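Local coordinates for MlnE (Bacillus amyloliquefaciens subsp. plantarum, PDB 5D2E), which carries an N-terminal B-type ketoreductase that binds NADP and probably reduces beta-keto groups of the growing polyketide on the macrolactin assembly line, at residues 356-361 and 400-405. Numbering follows the deposited sequence.
Sequences GILHSA and LDFFVM. With NAP (NADP nicotinamide-adenine-dinucleotide phosphate), chain B.
Val404 O accepts a hydrogen bond from His359 N at 2.8 Å, nearly in line with the C=O bond, and also takes a CA-H...O contact from Leu358 CA. Ile357 O has the same kinds of partner, Val404 N at 2.8 Å and Phe403 CA, but its N-H donor is tilted from the carbonyl plane. A third bond, Ile357 N to Phe402 O, is 3.0 Å long; here the donor stands above the carbonyl plane. The two strands run parallel, with Ile357 beside Phe403 and Leu358 beside Val404. Phe402 has CG between its backbone N and carbonyl carbon (chi1 61°), which lays the ring across Gly356. Gly356 CA sits over one face, 3.9 Å from the ring centroid, in a CH-pi contact. On the same side of the sheet, Leu358 CD2 packs on Val404 CB at 3.7 Å and on Phe402 CE1. On the other side, Ile357 CD1 meets CD2 of the Phe403 ring at 4.0 Å and the methyl CD1 of Leu400. Past the strand end, Ser360 O accepts a hydrogen bond from O3D of the NADP at 2.9 Å, and Ala361 also lines the pocket. In the parallel Rossmann-type sheet of the ketoreductase, strand 275-279 flanks 356-359, and strand 443-453 flanks 402-408. Thr279 OG1 is hydrogen-bonded to His359 ND1. Helix 477-488 packs on Leu358, Phe402 and Val404, while helices 386-394 and 419-437 pack on His359 and Met405 of the other face.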
loop_
_atom_site.group_PDB
_atom_site.type_symbol
_atom_site.label_atom_id
_atom_site.label_comp_id
_atom_site.label_asym_id
_atom_site.label_seq_id
_atom_site.Cartn_x
_atom_site.Cartn_y
_atom_site.Cartn_z
ATOM N N GLY A 356 -17.248 10.222 11.065
ATOM C CA GLY A 356 -16.085 9.310 11.081
ATOM C C GLY A 356 -16.238 8.174 10.087
ATOM O O GLY A 356 -17.383 7.761 9.858
ATOM N N ILE A 357 -15.105 7.689 9.528
ATOM C CA ILE A 357 -15.081 6.560 8.588
ATOM C C ILE A 357 -14.016 5.557 9.082
ATOM O O ILE A 357 -12.842 5.958 9.319
ATOM C CB ILE A 357 -14.761 6.984 7.172
ATOM C CG1 ILE A 357 -15.810 7.925 6.687
ATOM C CG2 ILE A 357 -14.595 5.770 6.216
ATOM C CD1 ILE A 357 -15.577 8.432 5.296
ATOM N N LEU A 358 -14.413 4.269 9.151
ATOM C CA LEU A 358 -13.506 3.140 9.296
ATOM C C LEU A 358 -13.639 2.384 7.997
ATOM O O LEU A 358 -14.738 1.961 7.608
ATOM C CB LEU A 358 -13.886 2.202 10.431
ATOM C CG LEU A 358 -13.853 2.688 11.857
ATOM C CD1 LEU A 358 -14.190 1.546 12.798
ATOM C CD2 LEU A 358 -12.472 3.233 12.256
ATOM N N HIS A 359 -12.531 2.296 7.269
ATOM C CA HIS A 359 -12.564 1.687 5.912
ATOM C C HIS A 359 -12.005 0.306 5.980
ATOM O O HIS A 359 -10.797 0.122 5.970
ATOM C CB HIS A 359 -11.814 2.596 4.942
ATOM C CG HIS A 359 -11.748 2.110 3.528
ATOM N ND1 HIS A 359 -12.782 1.480 2.883
ATOM C CD2 HIS A 359 -10.725 2.161 2.635
ATOM C CE1 HIS A 359 -12.422 1.215 1.636
ATOM N NE2 HIS A 359 -11.173 1.623 1.474
ATOM N N SER A 360 -12.920 -0.694 6.070
ATOM C CA SER A 360 -12.529 -2.095 6.308
ATOM C C SER A 360 -12.829 -2.949 5.084
ATOM O O SER A 360 -12.495 -4.137 5.074
ATOM C CB SER A 360 -13.308 -2.682 7.516
ATOM O OG SER A 360 -12.716 -3.852 7.961
ATOM N N ALA A 361 -13.472 -2.383 4.071
ATOM C CA ALA A 361 -13.776 -3.108 2.861
ATOM C C ALA A 361 -12.505 -3.634 2.217
ATOM O O ALA A 361 -11.454 -2.952 2.152
ATOM C CB ALA A 361 -14.497 -2.202 1.869
ATOM N N LEU A 400 -15.259 15.298 9.588
ATOM C CA LEU A 400 -14.838 14.006 10.102
ATOM C C LEU A 400 -13.913 14.241 11.274
ATOM O O LEU A 400 -12.961 15.018 11.212
ATOM C CB LEU A 400 -14.113 13.156 9.028
ATOM C CG LEU A 400 -14.851 12.887 7.729
ATOM C CD1 LEU A 400 -14.024 12.018 6.757
ATOM C CD2 LEU A 400 -16.194 12.199 7.978
ATOM N N ASP A 401 -14.145 13.508 12.325
ATOM C CA ASP A 401 -13.204 13.394 13.415
ATOM C C ASP A 401 -12.102 12.400 13.095
ATOM O O ASP A 401 -11.016 12.472 13.682
ATOM C CB ASP A 401 -13.928 12.959 14.687
ATOM C CG ASP A 401 -14.854 14.084 15.224
ATOM O OD1 ASP A 401 -14.369 15.215 15.270
ATOM O OD2 ASP A 401 -16.054 13.890 15.528
ATOM N N PHE A 402 -12.415 11.406 12.252
ATOM C CA PHE A 402 -11.419 10.378 11.894
ATOM C C PHE A 402 -11.744 9.721 10.565
ATOM O O PHE A 402 -12.928 9.731 10.075
ATOM C CB PHE A 402 -11.171 9.330 13.007
ATOM C CG PHE A 402 -12.391 8.542 13.370
ATOM C CD1 PHE A 402 -12.812 7.500 12.555
ATOM C CD2 PHE A 402 -13.181 8.918 14.455
ATOM C CE1 PHE A 402 -13.925 6.767 12.839
ATOM C CE2 PHE A 402 -14.334 8.186 14.751
ATOM C CZ PHE A 402 -14.714 7.126 13.930
ATOM N N PHE A 403 -10.663 9.326 9.897
ATOM C CA PHE A 403 -10.716 8.578 8.612
ATOM C C PHE A 403 -9.630 7.543 8.799
ATOM O O PHE A 403 -8.438 7.887 8.780
ATOM C CB PHE A 403 -10.422 9.537 7.435
ATOM C CG PHE A 403 -10.574 8.921 6.050
ATOM C CD1 PHE A 403 -9.591 8.118 5.529
ATOM C CD2 PHE A 403 -11.665 9.208 5.251
ATOM C CE1 PHE A 403 -9.712 7.589 4.254
ATOM C CE2 PHE A 403 -11.783 8.705 3.961
ATOM C CZ PHE A 403 -10.799 7.906 3.453
ATOM N N VAL A 404 -10.030 6.296 9.050
ATOM C CA VAL A 404 -9.111 5.238 9.422
ATOM C C VAL A 404 -9.176 4.119 8.401
ATOM O O VAL A 404 -10.245 3.627 8.101
ATOM C CB VAL A 404 -9.359 4.652 10.830
ATOM C CG1 VAL A 404 -8.334 3.566 11.149
ATOM C CG2 VAL A 404 -9.318 5.757 11.911
ATOM N N MET A 405 -8.031 3.811 7.816
ATOM C CA MET A 405 -7.893 2.759 6.840
ATOM C C MET A 405 -7.337 1.472 7.504
ATOM O O MET A 405 -6.296 1.462 8.181
ATOM C CB MET A 405 -7.008 3.265 5.720
ATOM C CG MET A 405 -7.686 4.391 4.925
ATOM S SD MET A 405 -6.472 5.305 3.948
ATOM C CE MET A 405 -5.867 6.285 5.298
HETATM P PA NAP B . -14.015 -9.729 5.506
HETATM O O1A NAP B . -14.834 -10.383 6.650
HETATM O O2A NAP B . -14.022 -10.258 4.083
HETATM O O5B NAP B . -14.637 -8.247 5.433
HETATM C C5B NAP B . -14.300 -7.407 4.338
HETATM C C4B NAP B . -15.632 -6.877 3.869
HETATM O O4B NAP B . -15.383 -6.001 2.749
HETATM C C3B NAP B . -16.618 -7.957 3.345
HETATM O O3B NAP B . -17.749 -8.070 4.215
HETATM C C2B NAP B . -17.075 -7.423 1.977
HETATM O O2B NAP B . -18.460 -7.556 1.816
HETATM C C1B NAP B . -16.583 -5.956 2.008
HETATM N N9A NAP B . -16.247 -5.405 0.702
HETATM C C8A NAP B . -15.354 -5.909 -0.234
HETATM N N7A NAP B . -15.349 -5.140 -1.377
HETATM C C5A NAP B . -16.178 -4.102 -1.143
HETATM C C6A NAP B . -16.633 -2.954 -1.893
HETATM N N6A NAP B . -16.099 -2.758 -3.143
HETATM N N1A NAP B . -17.616 -2.124 -1.319
HETATM C C2A NAP B . -18.089 -2.377 -0.085
HETATM N N3A NAP B . -17.704 -3.440 0.674
HETATM C C4A NAP B . -16.794 -4.305 0.212
HETATM O O3 NAP B . -12.456 -9.548 5.949
HETATM P PN NAP B . -11.905 -9.112 7.412
HETATM O O1N NAP B . -11.064 -10.233 7.996
HETATM O O2N NAP B . -13.053 -8.408 8.088
HETATM O O5D NAP B . -10.836 -7.930 7.135
HETATM C C5D NAP B . -11.400 -6.595 6.986
HETATM C C4D NAP B . -10.338 -5.567 6.571
HETATM O O4D NAP B . -9.191 -5.613 7.406
HETATM C C3D NAP B . -9.852 -5.886 5.151
HETATM O O3D NAP B . -9.762 -4.678 4.418
HETATM C C2D NAP B . -8.505 -6.560 5.340
HETATM O O2D NAP B . -7.632 -6.390 4.188
HETATM C C1D NAP B . -7.978 -5.953 6.672
HETATM N N1N NAP B . -7.078 -6.921 7.350
HETATM C C2N NAP B . -7.578 -8.043 7.985
HETATM C C3N NAP B . -6.777 -9.000 8.634
HETATM C C7N NAP B . -7.374 -10.242 9.354
HETATM O O7N NAP B . -6.633 -11.092 9.854
HETATM N N7N NAP B . -8.692 -10.443 9.492
HETATM C C4N NAP B . -5.390 -8.801 8.593
HETATM C C5N NAP B . -4.880 -7.687 7.912
HETATM C C6N NAP B . -5.737 -6.743 7.315
HETATM P P2B NAP B . -19.216 -7.640 0.359
HETATM O O1X NAP B . -18.662 -8.826 -0.418
HETATM O O2X NAP B . -20.735 -7.751 0.710
HETATM O O3X NAP B . -18.885 -6.350 -0.338
#